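Local coordinates for histidine triad (HIT) protein (Marinobacter aquaeolei, PDB 3OHE) that probably acts as a nucleotide hydrolase or transferase like other members of the histidine triad family, and binds calcium ions in the crystal, at residues Q4-L9 with M86-H91; A11-L16 with L25-N30; W32-L37 with H93-Y98. All blocks are in the same frame, centred on the assembly; numbering follows the deposited sequence.

Contact 1: residues Q4-L9 with M86-H91; sequences QLHERL and MVPQLH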
loop_
_atom_site.group_PDB
_atom_site.type_symbol
_atom_site.label_atom_id
_atom_site.label_comp_id
_atom_site.label_asym_id
_atom_site.label_seq_id
_atom_site.Cartn_x
_atom_site.Cartn_y
_atom_site.Cartn_z
ATOM N N GLN A 4 -3.732 19.491 -10.413
ATOM C CA GLN A 4 -2.384 19.968 -10.662
ATOM C C GLN A 4 -1.407 19.105 -9.904
ATOM O O GLN A 4 -1.512 18.953 -8.677
ATOM C CB GLN A 4 -2.245 21.427 -10.235
ATOM C CG GLN A 4 -0.911 22.028 -10.593
ATOM C CD GLN A 4 -0.860 23.470 -10.208
ATOM O OE1 GLN A 4 -1.360 24.356 -10.941
ATOM N NE2 GLN A 4 -0.357 23.727 -8.995
ATOM N N LEU A 5 -0.452 18.510 -10.601
ATOM C CA LEU A 5 0.517 17.632 -9.945
ATOM C C LEU A 5 1.258 18.414 -8.853
ATOM O O LEU A 5 1.730 19.540 -9.078
ATOM C CB LEU A 5 1.523 17.096 -10.964
ATOM C CG LEU A 5 2.515 16.066 -10.434
ATOM C CD1 LEU A 5 1.837 14.774 -9.997
ATOM C CD2 LEU A 5 3.569 15.725 -11.509
ATOM N N HIS A 6 1.393 17.827 -7.668
ATOM C CA HIS A 6 2.087 18.439 -6.551
ATOM C C HIS A 6 3.553 18.672 -6.894
ATOM O O HIS A 6 4.191 17.800 -7.481
ATOM C CB HIS A 6 1.929 17.555 -5.309
ATOM C CG HIS A 6 2.352 18.185 -4.039
ATOM N ND1 HIS A 6 3.674 18.340 -3.689
ATOM C CD2 HIS A 6 1.620 18.690 -3.014
ATOM C CE1 HIS A 6 3.739 18.899 -2.493
ATOM N NE2 HIS A 6 2.506 19.097 -2.054
ATOM N N GLU A 7 4.084 19.831 -6.520
ATOM C CA GLU A 7 5.452 20.207 -6.862
ATOM C C GLU A 7 6.481 19.211 -6.366
ATOM O O GLU A 7 7.501 19.005 -7.041
ATOM C CB GLU A 7 5.778 21.608 -6.332
ATOM C CG GLU A 7 5.802 21.735 -4.804
ATOM C CD GLU A 7 7.101 21.320 -4.083
ATOM O OE1 GLU A 7 8.207 21.275 -4.708
ATOM O OE2 GLU A 7 7.016 21.045 -2.848
ATOM N N ARG A 8 6.259 18.590 -5.210
ATOM C CA ARG A 8 7.254 17.635 -4.688
ATOM C C ARG A 8 7.288 16.368 -5.554
ATOM O O ARG A 8 8.333 15.795 -5.817
ATOM C CB ARG A 8 6.981 17.297 -3.222
ATOM C CG ARG A 8 7.919 16.299 -2.601
ATOM C CD ARG A 8 9.369 16.687 -2.452
ATOM N NE ARG A 8 10.082 15.594 -1.767
ATOM C CZ ARG A 8 10.005 15.312 -0.456
ATOM N NH1 ARG A 8 9.266 16.046 0.380
ATOM N NH2 ARG A 8 10.694 14.276 0.031
ATOM N N LEU A 9 6.111 15.919 -5.983
ATOM C CA LEU A 9 6.040 14.763 -6.899
ATOM C C LEU A 9 6.723 15.102 -8.218
ATOM O O LEU A 9 7.506 14.302 -8.723
ATOM C CB LEU A 9 4.598 14.311 -7.124
ATOM C CG LEU A 9 3.924 13.674 -5.910
ATOM C CD1 LEU A 9 2.445 13.386 -6.171
ATOM C CD2 LEU A 9 4.656 12.441 -5.432
HETATM N N MSE A 86 3.921 13.485 4.001
HETATM C CA MSE A 86 4.500 14.786 3.608
HETATM C C MSE A 86 3.745 15.467 2.449
HETATM O O MSE A 86 3.666 16.680 2.378
HETATM C CB MSE A 86 5.983 14.615 3.205
HETATM C CG MSE A 86 6.846 14.239 4.391
HETATM SE SE MSE A 86 8.738 13.888 4.064
HETATM C CE MSE A 86 8.536 12.530 2.689
ATOM N N VAL A 87 3.224 14.669 1.524
ATOM C CA VAL A 87 2.628 15.102 0.263
ATOM C C VAL A 87 1.185 14.675 0.288
ATOM O O VAL A 87 0.888 13.472 0.262
ATOM C CB VAL A 87 3.384 14.505 -0.927
ATOM C CG1 VAL A 87 2.653 14.811 -2.226
ATOM C CG2 VAL A 87 4.845 15.031 -0.934
ATOM N N PRO A 88 0.257 15.633 0.353
ATOM C CA PRO A 88 -1.150 15.256 0.599
ATOM C C PRO A 88 -1.875 14.707 -0.633
ATOM O O PRO A 88 -2.885 14.056 -0.488
ATOM C CB PRO A 88 -1.798 16.572 1.065
ATOM C CG PRO A 88 -0.982 17.658 0.364
ATOM C CD PRO A 88 0.447 17.100 0.386
ATOM N N GLN A 89 -1.302 14.897 -1.805
ATOM C CA GLN A 89 -1.881 14.426 -3.046
ATOM C C GLN A 89 -1.716 12.917 -3.163
ATOM O O GLN A 89 -0.604 12.420 -3.234
ATOM C CB GLN A 89 -1.204 15.135 -4.194
ATOM C CG GLN A 89 -1.729 14.753 -5.589
ATOM C CD GLN A 89 -1.228 15.709 -6.639
ATOM O OE1 GLN A 89 -0.141 15.538 -7.195
ATOM N NE2 GLN A 89 -1.989 16.784 -6.859
ATOM N N LEU A 90 -2.827 12.204 -3.233
ATOM C CA LEU A 90 -2.824 10.747 -3.313
ATOM C C LEU A 90 -1.898 10.276 -4.450
ATOM O O LEU A 90 -2.051 10.681 -5.603
ATOM C CB LEU A 90 -4.225 10.223 -3.587
ATOM C CG LEU A 90 -4.370 8.714 -3.882
ATOM C CD1 LEU A 90 -3.888 7.875 -2.705
ATOM C CD2 LEU A 90 -5.799 8.405 -4.272
ATOM N N HIS A 91 -0.981 9.355 -4.096
ATOM C CA HIS A 91 -0.121 8.738 -5.075
ATOM C C HIS A 91 0.205 7.334 -4.586
ATOM O O HIS A 91 0.388 7.114 -3.395
ATOM C CB HIS A 91 1.107 9.606 -5.364
ATOM C CG HIS A 91 1.989 9.864 -4.184
ATOM N ND1 HIS A 91 1.674 10.782 -3.213
ATOM C CD2 HIS A 91 3.229 9.405 -3.871
ATOM C CE1 HIS A 91 2.671 10.851 -2.336
ATOM N NE2 HIS A 91 3.620 10.009 -2.702
#
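The side-chain oxygen OE1 of Gln-89 accepts a hydrogen bond from the backbone N of His-6 at 2.8 Å, the donor tilted from the carbonyl plane. The same amide gives NE2 to the carbonyl O of Gln-4 at 2.9 Å, the acceptor lying in the amide plane of Gln-89. Two bonds to main-chain atoms thus fix the rotation of this amide, which an extended chain, CG anti to the backbone N (chi1 -179°), carries across to the N-terminal segment. Beside them, CD1 of Leu-5 and CD1 of Leu-9 both lie against OE1. By sequence, Gln-89 takes the first of the three histidine positions of the HIT motif and His-91 the second, the site of the nucleophile in relatives. The ring of His-91 is held by ND1, which donates to Gln-89 O at 2.8 Å, and CD2 of Leu-9 sits over its face in a CH-pi contact, 3.7 Å from the centroid. His-6 is the N-cap of helix 7-12: its ND1 accepts from Arg-8 N at 3.0 Å, while CG1 of Val-87 lies over the face of its ring. The other methyl, CG2 of Val-87, packs on CG of Arg-8, whose NE is paired with Asp-12 in a salt bridge.

Contact 2: residues A11-L16 with L25-N30; sequences ADTHKL and LLMNDN. With CA (calcium ion), chain C.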
loop_
_atom_site.group_PDB
_atom_site.type_symbol
_atom_site.label_atom_id
_atom_site.label_comp_id
_atom_site.label_asym_id
_atom_site.label_seq_id
_atom_site.Cartn_x
_atom_site.Cartn_y
_atom_site.Cartn_z
ATOM N N ALA A 11 9.127 17.296 -8.718
ATOM C CA ALA A 11 10.562 17.414 -8.466
ATOM C C ALA A 11 11.281 16.064 -8.321
ATOM O O ALA A 11 12.438 15.918 -8.715
ATOM C CB ALA A 11 10.812 18.271 -7.229
ATOM N N ASP A 12 10.586 15.080 -7.761
ATOM C CA ASP A 12 11.182 13.803 -7.348
ATOM C C ASP A 12 11.068 12.732 -8.422
ATOM O O ASP A 12 11.559 11.604 -8.208
ATOM C CB ASP A 12 10.511 13.293 -6.064
ATOM C CG ASP A 12 10.934 14.030 -4.819
ATOM O OD1 ASP A 12 11.868 14.857 -4.874
ATOM O OD2 ASP A 12 10.310 13.732 -3.752
ATOM N N THR A 13 10.424 13.046 -9.554
ATOM C CA THR A 13 10.086 12.038 -10.571
ATOM C C THR A 13 10.359 12.520 -11.985
ATOM O O THR A 13 10.566 13.723 -12.246
ATOM C CB THR A 13 8.599 11.626 -10.484
ATOM O OG1 THR A 13 7.792 12.736 -10.911
ATOM C CG2 THR A 13 8.157 11.130 -9.133
ATOM N N HIS A 14 10.383 11.556 -12.889
ATOM C CA HIS A 14 10.311 11.794 -14.343
ATOM C C HIS A 14 8.993 11.235 -14.871
ATOM O O HIS A 14 8.568 10.177 -14.448
ATOM C CB HIS A 14 11.471 11.099 -15.044
ATOM C CG HIS A 14 12.803 11.647 -14.665
ATOM N ND1 HIS A 14 13.152 12.969 -14.863
ATOM C CD2 HIS A 14 13.874 11.050 -14.089
ATOM C CE1 HIS A 14 14.397 13.149 -14.441
ATOM N NE2 HIS A 14 14.859 11.998 -13.982
ATOM N N LYS A 15 8.335 11.940 -15.780
ATOM C CA LYS A 15 7.055 11.476 -16.297
ATOM C C LYS A 15 7.239 10.381 -17.364
ATOM O O LYS A 15 7.862 10.606 -18.405
ATOM C CB LYS A 15 6.220 12.635 -16.854
ATOM C CG LYS A 15 4.776 12.246 -17.226
ATOM C CD LYS A 15 4.065 13.356 -17.985
ATOM C CE LYS A 15 2.663 12.934 -18.439
ATOM N NZ LYS A 15 2.065 13.874 -19.467
ATOM N N LEU A 16 6.658 9.218 -17.110
ATOM C CA LEU A 16 6.704 8.084 -18.024
ATOM C C LEU A 16 5.575 8.093 -19.050
ATOM O O LEU A 16 5.765 7.643 -20.201
ATOM C CB LEU A 16 6.627 6.777 -17.244
ATOM C CG LEU A 16 7.814 6.481 -16.345
ATOM C CD1 LEU A 16 7.441 5.406 -15.295
ATOM C CD2 LEU A 16 9.027 6.035 -17.189
ATOM N N LEU A 25 4.549 8.080 -13.134
ATOM C CA LEU A 25 5.794 8.756 -12.818
ATOM C C LEU A 25 6.847 7.756 -12.395
ATOM O O LEU A 25 6.575 6.839 -11.648
ATOM C CB LEU A 25 5.541 9.777 -11.707
ATOM C CG LEU A 25 4.420 10.802 -11.920
ATOM C CD1 LEU A 25 4.361 11.720 -10.699
ATOM C CD2 LEU A 25 4.590 11.594 -13.266
ATOM N N LEU A 26 8.074 7.990 -12.839
ATOM C CA LEU A 26 9.233 7.228 -12.405
ATOM C C LEU A 26 9.861 7.929 -11.198
ATOM O O LEU A 26 10.293 9.073 -11.317
ATOM C CB LEU A 26 10.274 7.195 -13.511
ATOM C CG LEU A 26 11.568 6.404 -13.263
ATOM C CD1 LEU A 26 11.253 4.899 -13.151
ATOM C CD2 LEU A 26 12.573 6.724 -14.397
HETATM N N MSE A 27 9.911 7.276 -10.057
HETATM C CA MSE A 27 10.644 7.844 -8.906
HETATM C C MSE A 27 12.102 7.941 -9.306
HETATM O O MSE A 27 12.666 6.955 -9.761
HETATM C CB MSE A 27 10.454 6.992 -7.644
HETATM C CG MSE A 27 11.106 7.600 -6.426
HETATM SE SE MSE A 27 10.276 9.267 -5.846
HETATM C CE MSE A 27 9.144 8.491 -4.499
ATOM N N ASN A 28 12.694 9.133 -9.140
ATOM C CA ASN A 28 14.045 9.380 -9.633
ATOM C C ASN A 28 15.150 8.869 -8.697
ATOM O O ASN A 28 16.005 9.633 -8.244
ATOM C CB ASN A 28 14.242 10.877 -9.940
ATOM C CG ASN A 28 15.466 11.123 -10.778
ATOM O OD1 ASN A 28 15.952 10.226 -11.484
ATOM N ND2 ASN A 28 15.995 12.328 -10.689
ATOM N N ASP A 29 15.053 7.583 -8.399
ATOM C CA ASP A 29 16.009 6.823 -7.608
ATOM C C ASP A 29 16.170 5.504 -8.324
ATOM O O ASP A 29 15.258 4.674 -8.311
ATOM C CB ASP A 29 15.525 6.640 -6.159
ATOM C CG ASP A 29 16.560 5.933 -5.286
ATOM O OD1 ASP A 29 17.655 5.580 -5.819
ATOM O OD2 ASP A 29 16.245 5.691 -4.100
ATOM N N ASN A 30 17.330 5.302 -8.960
ATOM C CA ASN A 30 17.549 4.129 -9.778
ATOM C C ASN A 30 17.941 2.904 -8.953
ATOM O O ASN A 30 18.208 1.836 -9.506
ATOM C CB ASN A 30 18.526 4.389 -10.923
ATOM C CG ASN A 30 19.952 4.530 -10.461
ATOM O OD1 ASN A 30 20.281 4.198 -9.334
ATOM N ND2 ASN A 30 20.828 5.000 -11.358
HETATM CA CA CA C . 9.598 15.854 -13.082
HETATM O O HOH W 1 14.808 14.239 -8.675
HETATM O O HOH W 2 7.444 14.296 -13.224
HETATM O O HOH W 3 17.628 12.342 -13.264
HETATM O O HOH W 4 11.347 15.366 -14.871
HETATM O O HOH W 5 9.818 18.197 -12.985
#
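Strands 13-16 and 25-27 run antiparallel, their axes 4.4 Å apart, with His-14 and Leu-26 as a hydrogen-bonded pair between the non-hydrogen-bonded pairs Thr-13 with Met-27 and Lys-15 with Leu-25. His-14 N donates to Leu-26 O and Leu-26 N returns the bond to His-14 O at 2.8 Å; one step further, Asn-28 N reaches Asp-12 O at 2.9 Å. Asn-28 then centres an inverse gamma turn, closed by Asp-29 N on Met-27 O, which leads the chain out of the strand. Its amide meets the imidazole of His-14 with the planes 65° apart, and OD1 of Asn-28, which also accepts from Tyr-117 N, lies 3.3 Å from NE2 of His-14. One water joins that NE2 to ND2 of Asn-28, and another links the same ND2 to Ala-11 O. The hydroxyl of Thr-13 sits between the backbone N and the carbonyl carbon (chi1 69°), where OG1 packs near CD1 of Leu-25 at 3.6 Å, bonds to Leu-9 O and accepts from a calcium-bound water. Thr-13 O itself binds the calcium ion at 2.5 Å, alongside Ala-10 O and three waters, one of which is also hydrogen-bonded to ND1 of His-14. The metal therefore sits at the start of the hairpin. On the side of His-14 and Leu-26, CD1 of Leu-16 packs on CB of Leu-26 at 3.8 Å; on the other, CD2 of Leu-25 packs against CG of Lys-15 at 4.0 Å, the two side chains crossing at a slant. Helix 119-135 packs against His-14, Leu-16 and Leu-26, while strand 34-39 continues the sheet beyond strand 22-27, with Met-27 touching Trp-34 and Ile-36.

Contact 3: residues W32-L37 with H93-Y98; sequences WPWVIL and HHIVRY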
loop_
_atom_site.group_PDB
_atom_site.type_symbol
_atom_site.label_atom_id
_atom_site.label_comp_id
_atom_site.label_asym_id
_atom_site.label_seq_id
_atom_site.Cartn_x
_atom_site.Cartn_y
_atom_site.Cartn_z
ATOM N N TRP A 32 15.974 1.113 -7.076
ATOM C CA TRP A 32 14.893 0.134 -7.261
ATOM C C TRP A 32 14.015 0.598 -8.410
ATOM O O TRP A 32 13.843 1.797 -8.554
ATOM C CB TRP A 32 13.963 -0.017 -6.020
ATOM C CG TRP A 32 14.627 -0.345 -4.760
ATOM C CD1 TRP A 32 14.892 -1.598 -4.256
ATOM C CD2 TRP A 32 15.185 0.573 -3.842
ATOM N NE1 TRP A 32 15.543 -1.494 -3.077
ATOM C CE2 TRP A 32 15.747 -0.192 -2.781
ATOM C CE3 TRP A 32 15.194 1.975 -3.754
ATOM C CZ2 TRP A 32 16.365 0.391 -1.704
ATOM C CZ3 TRP A 32 15.800 2.540 -2.709
ATOM C CH2 TRP A 32 16.381 1.741 -1.667
ATOM N N PRO A 33 13.392 -0.331 -9.176
ATOM C CA PRO A 33 12.355 0.051 -10.145
ATOM C C PRO A 33 11.125 0.515 -9.390
ATOM O O PRO A 33 10.513 -0.282 -8.652
ATOM C CB PRO A 33 12.117 -1.247 -10.940
ATOM C CG PRO A 33 13.329 -2.137 -10.644
ATOM C CD PRO A 33 13.679 -1.790 -9.241
ATOM N N TRP A 34 10.771 1.779 -9.534
ATOM C CA TRP A 34 9.798 2.423 -8.630
ATOM C C TRP A 34 8.957 3.387 -9.453
ATOM O O TRP A 34 9.457 4.389 -9.964
ATOM C CB TRP A 34 10.583 3.099 -7.511
ATOM C CG TRP A 34 9.827 3.803 -6.435
ATOM C CD1 TRP A 34 8.522 4.127 -6.371
ATOM C CD2 TRP A 34 10.428 4.292 -5.245
ATOM N NE1 TRP A 34 8.264 4.794 -5.185
ATOM C CE2 TRP A 34 9.438 4.926 -4.484
ATOM C CE3 TRP A 34 11.744 4.305 -4.771
ATOM C CZ2 TRP A 34 9.736 5.528 -3.254
ATOM C CZ3 TRP A 34 12.019 4.887 -3.562
ATOM C CH2 TRP A 34 11.028 5.483 -2.819
ATOM N N VAL A 35 7.678 3.033 -9.606
ATOM C CA VAL A 35 6.723 3.795 -10.423
ATOM C C VAL A 35 5.558 4.233 -9.526
ATOM O O VAL A 35 5.061 3.434 -8.697
ATOM C CB VAL A 35 6.237 2.951 -11.607
ATOM C CG1 VAL A 35 5.110 3.652 -12.380
ATOM C CG2 VAL A 35 7.413 2.617 -12.548
ATOM N N ILE A 36 5.102 5.472 -9.745
ATOM C CA ILE A 36 4.053 6.073 -8.957
ATOM C C ILE A 36 2.874 6.345 -9.881
ATOM O O ILE A 36 3.056 6.886 -10.971
ATOM C CB ILE A 36 4.580 7.357 -8.298
ATOM C CG1 ILE A 36 5.791 7.025 -7.398
ATOM C CG2 ILE A 36 3.483 8.046 -7.492
ATOM C CD1 ILE A 36 6.433 8.223 -6.782
ATOM N N LEU A 37 1.670 5.957 -9.443
ATOM C CA LEU A 37 0.425 6.358 -10.107
ATOM C C LEU A 37 -0.212 7.491 -9.339
ATOM O O LEU A 37 -0.433 7.363 -8.128
ATOM C CB LEU A 37 -0.570 5.194 -10.186
ATOM C CG LEU A 37 -0.188 4.019 -11.062
ATOM C CD1 LEU A 37 -1.294 2.949 -10.991
ATOM C CD2 LEU A 37 0.044 4.476 -12.492
ATOM N N HIS A 93 2.617 4.081 -4.736
ATOM C CA HIS A 93 3.961 3.536 -5.002
ATOM C C HIS A 93 3.899 2.096 -5.438
ATOM O O HIS A 93 3.185 1.310 -4.835
ATOM C CB HIS A 93 4.805 3.585 -3.723
ATOM C CG HIS A 93 5.012 4.946 -3.163
ATOM N ND1 HIS A 93 5.941 5.811 -3.682
ATOM C CD2 HIS A 93 4.454 5.548 -2.095
ATOM C CE1 HIS A 93 5.920 6.916 -2.963
ATOM N NE2 HIS A 93 5.027 6.784 -1.998
ATOM N N HIS A 94 4.683 1.756 -6.466
ATOM C CA HIS A 94 4.855 0.383 -6.954
ATOM C C HIS A 94 6.355 0.126 -7.092
ATOM O O HIS A 94 6.997 0.722 -7.958
ATOM C CB HIS A 94 4.170 0.186 -8.313
ATOM C CG HIS A 94 2.720 0.518 -8.322
ATOM N ND1 HIS A 94 2.250 1.808 -8.306
ATOM C CD2 HIS A 94 1.637 -0.277 -8.304
ATOM C CE1 HIS A 94 0.926 1.775 -8.277
ATOM N NE2 HIS A 94 0.524 0.523 -8.282
ATOM N N ILE A 95 6.882 -0.704 -6.196
ATOM C CA ILE A 95 8.342 -0.890 -6.100
ATOM C C ILE A 95 8.663 -2.372 -6.284
ATOM O O ILE A 95 8.128 -3.220 -5.564
ATOM C CB ILE A 95 8.885 -0.397 -4.761
ATOM C CG1 ILE A 95 8.377 1.030 -4.450
ATOM C CG2 ILE A 95 10.426 -0.444 -4.773
ATOM C CD1 ILE A 95 8.660 1.512 -3.052
ATOM N N VAL A 96 9.468 -2.686 -7.291
ATOM C CA VAL A 96 9.960 -4.052 -7.483
ATOM C C VAL A 96 11.097 -4.325 -6.519
ATOM O O VAL A 96 12.045 -3.551 -6.440
ATOM C CB VAL A 96 10.420 -4.284 -8.946
ATOM C CG1 VAL A 96 10.971 -5.710 -9.095
ATOM C CG2 VAL A 96 9.312 -4.029 -9.918
ATOM N N ARG A 97 10.972 -5.426 -5.780
ATOM C CA ARG A 97 11.993 -5.821 -4.812
ATOM C C ARG A 97 12.681 -7.118 -5.230
ATOM O O ARG A 97 12.076 -7.966 -5.915
ATOM C CB ARG A 97 11.363 -6.036 -3.419
ATOM C CG ARG A 97 10.603 -4.852 -2.895
ATOM C CD ARG A 97 11.447 -3.600 -2.747
ATOM N NE ARG A 97 12.619 -3.831 -1.900
ATOM C CZ ARG A 97 12.626 -3.737 -0.583
ATOM N NH1 ARG A 97 11.549 -3.414 0.081
ATOM N NH2 ARG A 97 13.743 -3.993 0.088
ATOM N N TYR A 98 13.927 -7.255 -4.782
ATOM C CA TYR A 98 14.733 -8.429 -5.040
ATOM C C TYR A 98 15.356 -8.861 -3.722
ATOM O O TYR A 98 15.779 -8.023 -2.946
ATOM C CB TYR A 98 15.855 -8.145 -6.040
ATOM C CG TYR A 98 15.402 -7.536 -7.345
ATOM C CD1 TYR A 98 15.057 -8.328 -8.415
ATOM C CD2 TYR A 98 15.365 -6.174 -7.512
ATOM C CE1 TYR A 98 14.648 -7.751 -9.615
ATOM C CE2 TYR A 98 14.981 -5.602 -8.670
ATOM C CZ TYR A 98 14.647 -6.388 -9.747
ATOM O OH TYR A 98 14.260 -5.779 -10.920
#
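Trp-34 to Ile-36 pair with His-93 to Ile-95 as neighbouring antiparallel strands in the middle of the five-stranded HIT-fold sheet, a buried contact. By sequence His-93 fills the third histidine position of the family motif. Its ND1 accepts from NE1 of Trp-34 at 2.9 Å, the acceptor lying in the indole plane, and the two side chains run side by side on the same face of the sheet. CG of Trp-34, anti to its backbone N (chi1 -179°), is set beside Ile-95, whose CG1 sits over the five-membered ring, 3.6 Å from the centroid. An alanine in place of Trp-34 would probably leave ND1 of His-93 without this donor and open a gap beside Ile-95. On the sheet's other face, helix 52-72 packs against Val-35 and His-94, whose NE2 bonds to Ser-62. At the Pro-33 end of the pair, Val-96 N donates to Pro-33 O at 3.0 Å, and the Pro-33 ring reaches toward Tyr-98 tip to tip, CG to OH. Val-35 N donates to His-94 O, and Val-35 O is gripped twice by His-94: by its backbone N at 2.8 Å, and by ring ND1 at 3.3 Å, which comes from above the carbonyl plane.

How the contacts relate
Across the sheet, contact 2 joins the first two strands and contact 3 the third and fourth, their centres 11 Å apart. Strands 22-27 and 34-39 are neighbours there, so Leu-25 and Met-27 meet Ile-36 and Trp-34 and the two contacts form one continuous sheet. Contact 1 lies about 13 Å between centres from contact 2 and about 17 Å from contact 3. It shares helix 7-12 with contact 2 and meets contact 3 where His-91 packs on Ile-36. Along the chain, contact 2 falls between the segments of contact 1, whose span interleaves with contact 3. Contact 1 sets the N-terminal segment against the loop with the first two motif positions; contact 3 holds the third.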